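Local structure of YjbQ family protein (Sulfolobus tokodaii, 1VE0) at residues F16-I21 with D60-A65. The protein is an uncharacterised member of the UPF0047 (YjbQ) family that binds zinc, its precise biochemical role not being established. Residues are numbered along the deposited sequence; the frame is centred on the assembly and turned at random.
Sequences FDSIDI and DFLNWA
Leu62 carries this contact from the helix side, its two methyl groups lying against the backbone of Phe16 and Asp17 and the side chain of Ser18. The apolar contacts come first. Leu62 CD1 spans the Asp17 backbone, 3.6 Å from both Asp17 N and Asp17 C, and is 3.8 Å from Phe16 C. The same methyl, Leu62 CD1, lies 4.3 Å from Phe16 CB, while the ring of Phe16 stands obliquely to Leu62 O. Leu62 CD2 lies at the carbonyl, 3.5 Å from Asp17 O. Leu62 CG is anti to its own carbonyl carbon, and the extended chi2 of 175° sends one methyl on toward the strand. With an alanine in place of Leu62, both methyls are gone, and a gap is likely to open between helix and strand, leaving the Asp17 backbone without this apolar cover.

Polar groups frame this patch, but no hydrogen bond joins the two segments. Ser18 OG sits 3.7 Å from Leu62 CD1. With chi1 at 46° it lies between its own N and carbonyl carbon, and it hydrogen-bonds to Met58 O, one helical turn before Leu62. The serine thus links the strand to the same helix by a polar route. The Asp17 side chain starts away from the helix. Asp17 OD1 forms a salt bridge with Arg13 and also accepts a weak bond from Ser18 N, 2.9 Å long and bent to 132°.

The contact joins strand 17-20, an edge strand of the antiparallel sheet within this chain, to helix 55-68. Strand 113-118 pairs with 17-20 through Asp17 and Glu118, and Phe61 packs on its Leu117. Phe16 reaches on to Lys66, in a cation-pi contact, and to His85 in helix 84-93. Trp64, on helix 55-68, stacks on Phe75 of the second subunit.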
loop_
_atom_site.group_PDB
_atom_site.type_symbol
_atom_site.label_atom_id
_atom_site.label_comp_id
_atom_site.label_asym_id
_atom_site.label_seq_id
_atom_site.Cartn_x
_atom_site.Cartn_y
_atom_site.Cartn_z
ATOM N N PHE A 16 -12.799 1.566 17.249
ATOM C CA PHE A 16 -11.731 0.736 16.677
ATOM C C PHE A 16 -12.318 -0.655 16.504
ATOM O O PHE A 16 -12.826 -1.242 17.453
ATOM C CB PHE A 16 -10.531 0.686 17.620
ATOM C CG PHE A 16 -9.716 1.948 17.619
ATOM C CD1 PHE A 16 -8.620 2.081 16.769
ATOM C CD2 PHE A 16 -10.072 3.022 18.423
ATOM C CE1 PHE A 16 -7.893 3.273 16.725
ATOM C CE2 PHE A 16 -9.352 4.219 18.383
ATOM C CZ PHE A 16 -8.264 4.340 17.531
ATOM N N ASP A 17 -12.259 -1.183 15.290
ATOM C CA ASP A 17 -12.824 -2.499 15.034
ATOM C C ASP A 17 -12.073 -3.146 13.876
ATOM O O ASP A 17 -11.430 -2.459 13.073
ATOM C CB ASP A 17 -14.306 -2.350 14.680
ATOM C CG ASP A 17 -15.094 -3.626 14.879
ATOM O OD1 ASP A 17 -14.537 -4.600 15.436
ATOM O OD2 ASP A 17 -16.283 -3.642 14.487
ATOM N N SER A 18 -12.134 -4.465 13.810
ATOM C CA SER A 18 -11.469 -5.196 12.738
ATOM C C SER A 18 -12.425 -6.291 12.286
ATOM O O SER A 18 -12.933 -7.067 13.091
ATOM C CB SER A 18 -10.132 -5.772 13.218
ATOM O OG SER A 18 -10.247 -6.402 14.479
ATOM N N ILE A 19 -12.680 -6.336 10.989
ATOM C CA ILE A 19 -13.619 -7.306 10.453
ATOM C C ILE A 19 -13.051 -8.098 9.295
ATOM O O ILE A 19 -12.542 -7.513 8.344
ATOM C CB ILE A 19 -14.895 -6.589 9.964
ATOM C CG1 ILE A 19 -15.587 -5.898 11.148
ATOM C CG2 ILE A 19 -15.826 -7.583 9.271
ATOM C CD1 ILE A 19 -16.810 -5.082 10.750
ATOM N N ASP A 20 -13.164 -9.424 9.380
ATOM C CA ASP A 20 -12.700 -10.320 8.324
ATOM C C ASP A 20 -13.763 -10.260 7.223
ATOM O O ASP A 20 -14.888 -10.712 7.424
ATOM C CB ASP A 20 -12.582 -11.748 8.868
ATOM C CG ASP A 20 -11.959 -12.709 7.868
ATOM O OD1 ASP A 20 -12.067 -12.469 6.651
ATOM O OD2 ASP A 20 -11.371 -13.721 8.306
ATOM N N ILE A 21 -13.418 -9.699 6.066
ATOM C CA ILE A 21 -14.383 -9.572 4.979
ATOM C C ILE A 21 -14.106 -10.501 3.807
ATOM O O ILE A 21 -14.668 -10.334 2.732
ATOM C CB ILE A 21 -14.444 -8.107 4.454
ATOM C CG1 ILE A 21 -13.043 -7.637 4.023
ATOM C CG2 ILE A 21 -14.977 -7.193 5.548
ATOM C CD1 ILE A 21 -13.036 -6.270 3.334
ATOM N N ASP A 60 -4.482 -6.804 18.203
ATOM C CA ASP A 60 -3.157 -6.202 18.019
ATOM C C ASP A 60 -3.109 -5.126 16.920
ATOM O O ASP A 60 -2.492 -4.075 17.108
ATOM C CB ASP A 60 -2.124 -7.286 17.676
ATOM C CG ASP A 60 -1.829 -8.221 18.841
ATOM O OD1 ASP A 60 -1.393 -9.371 18.583
ATOM O OD2 ASP A 60 -2.019 -7.808 20.008
ATOM N N PHE A 61 -3.735 -5.385 15.771
ATOM C CA PHE A 61 -3.701 -4.401 14.687
ATOM C C PHE A 61 -4.229 -3.056 15.178
ATOM O O PHE A 61 -3.643 -2.010 14.900
ATOM C CB PHE A 61 -4.542 -4.849 13.473
ATOM C CG PHE A 61 -4.041 -6.094 12.798
ATOM C CD1 PHE A 61 -2.694 -6.232 12.459
ATOM C CD2 PHE A 61 -4.912 -7.148 12.528
ATOM C CE1 PHE A 61 -2.220 -7.403 11.866
ATOM C CE2 PHE A 61 -4.447 -8.322 11.938
ATOM C CZ PHE A 61 -3.094 -8.450 11.605
ATOM N N LEU A 62 -5.341 -3.103 15.907
ATOM C CA LEU A 62 -5.981 -1.908 16.439
ATOM C C LEU A 62 -5.168 -1.272 17.559
ATOM O O LEU A 62 -4.941 -0.064 17.555
ATOM C CB LEU A 62 -7.383 -2.257 16.943
ATOM C CG LEU A 62 -8.241 -2.927 15.866
ATOM C CD1 LEU A 62 -9.576 -3.347 16.462
ATOM C CD2 LEU A 62 -8.431 -1.957 14.706
ATOM N N ASN A 63 -4.718 -2.083 18.510
ATOM C CA ASN A 63 -3.927 -1.554 19.615
ATOM C C ASN A 63 -2.597 -0.957 19.175
ATOM O O ASN A 63 -2.132 0.032 19.746
ATOM C CB ASN A 63 -3.696 -2.636 20.677
ATOM C CG ASN A 63 -4.975 -3.019 21.387
ATOM O OD1 ASN A 63 -5.835 -2.168 21.627
ATOM N ND2 ASN A 63 -5.105 -4.296 21.743
ATOM N N TRP A 64 -1.968 -1.541 18.162
ATOM C CA TRP A 64 -0.707 -0.980 17.703
ATOM C C TRP A 64 -0.954 0.241 16.839
ATOM O O TRP A 64 -0.134 1.155 16.790
ATOM C CB TRP A 64 0.124 -2.036 16.980
ATOM C CG TRP A 64 0.858 -2.854 17.976
ATOM C CD1 TRP A 64 0.401 -3.965 18.627
ATOM C CD2 TRP A 64 2.115 -2.525 18.576
ATOM N NE1 TRP A 64 1.296 -4.343 19.607
ATOM C CE2 TRP A 64 2.354 -3.473 19.597
ATOM C CE3 TRP A 64 3.060 -1.513 18.355
ATOM C CZ2 TRP A 64 3.499 -3.438 20.395
ATOM C CZ3 TRP A 64 4.201 -1.480 19.149
ATOM C CH2 TRP A 64 4.409 -2.436 20.158
ATOM N N ALA A 65 -2.100 0.269 16.171
ATOM C CA ALA A 65 -2.440 1.430 15.368
ATOM C C ALA A 65 -2.565 2.573 16.375
ATOM O O ALA A 65 -2.063 3.677 16.152
ATOM C CB ALA A 65 -3.763 1.209 14.653
#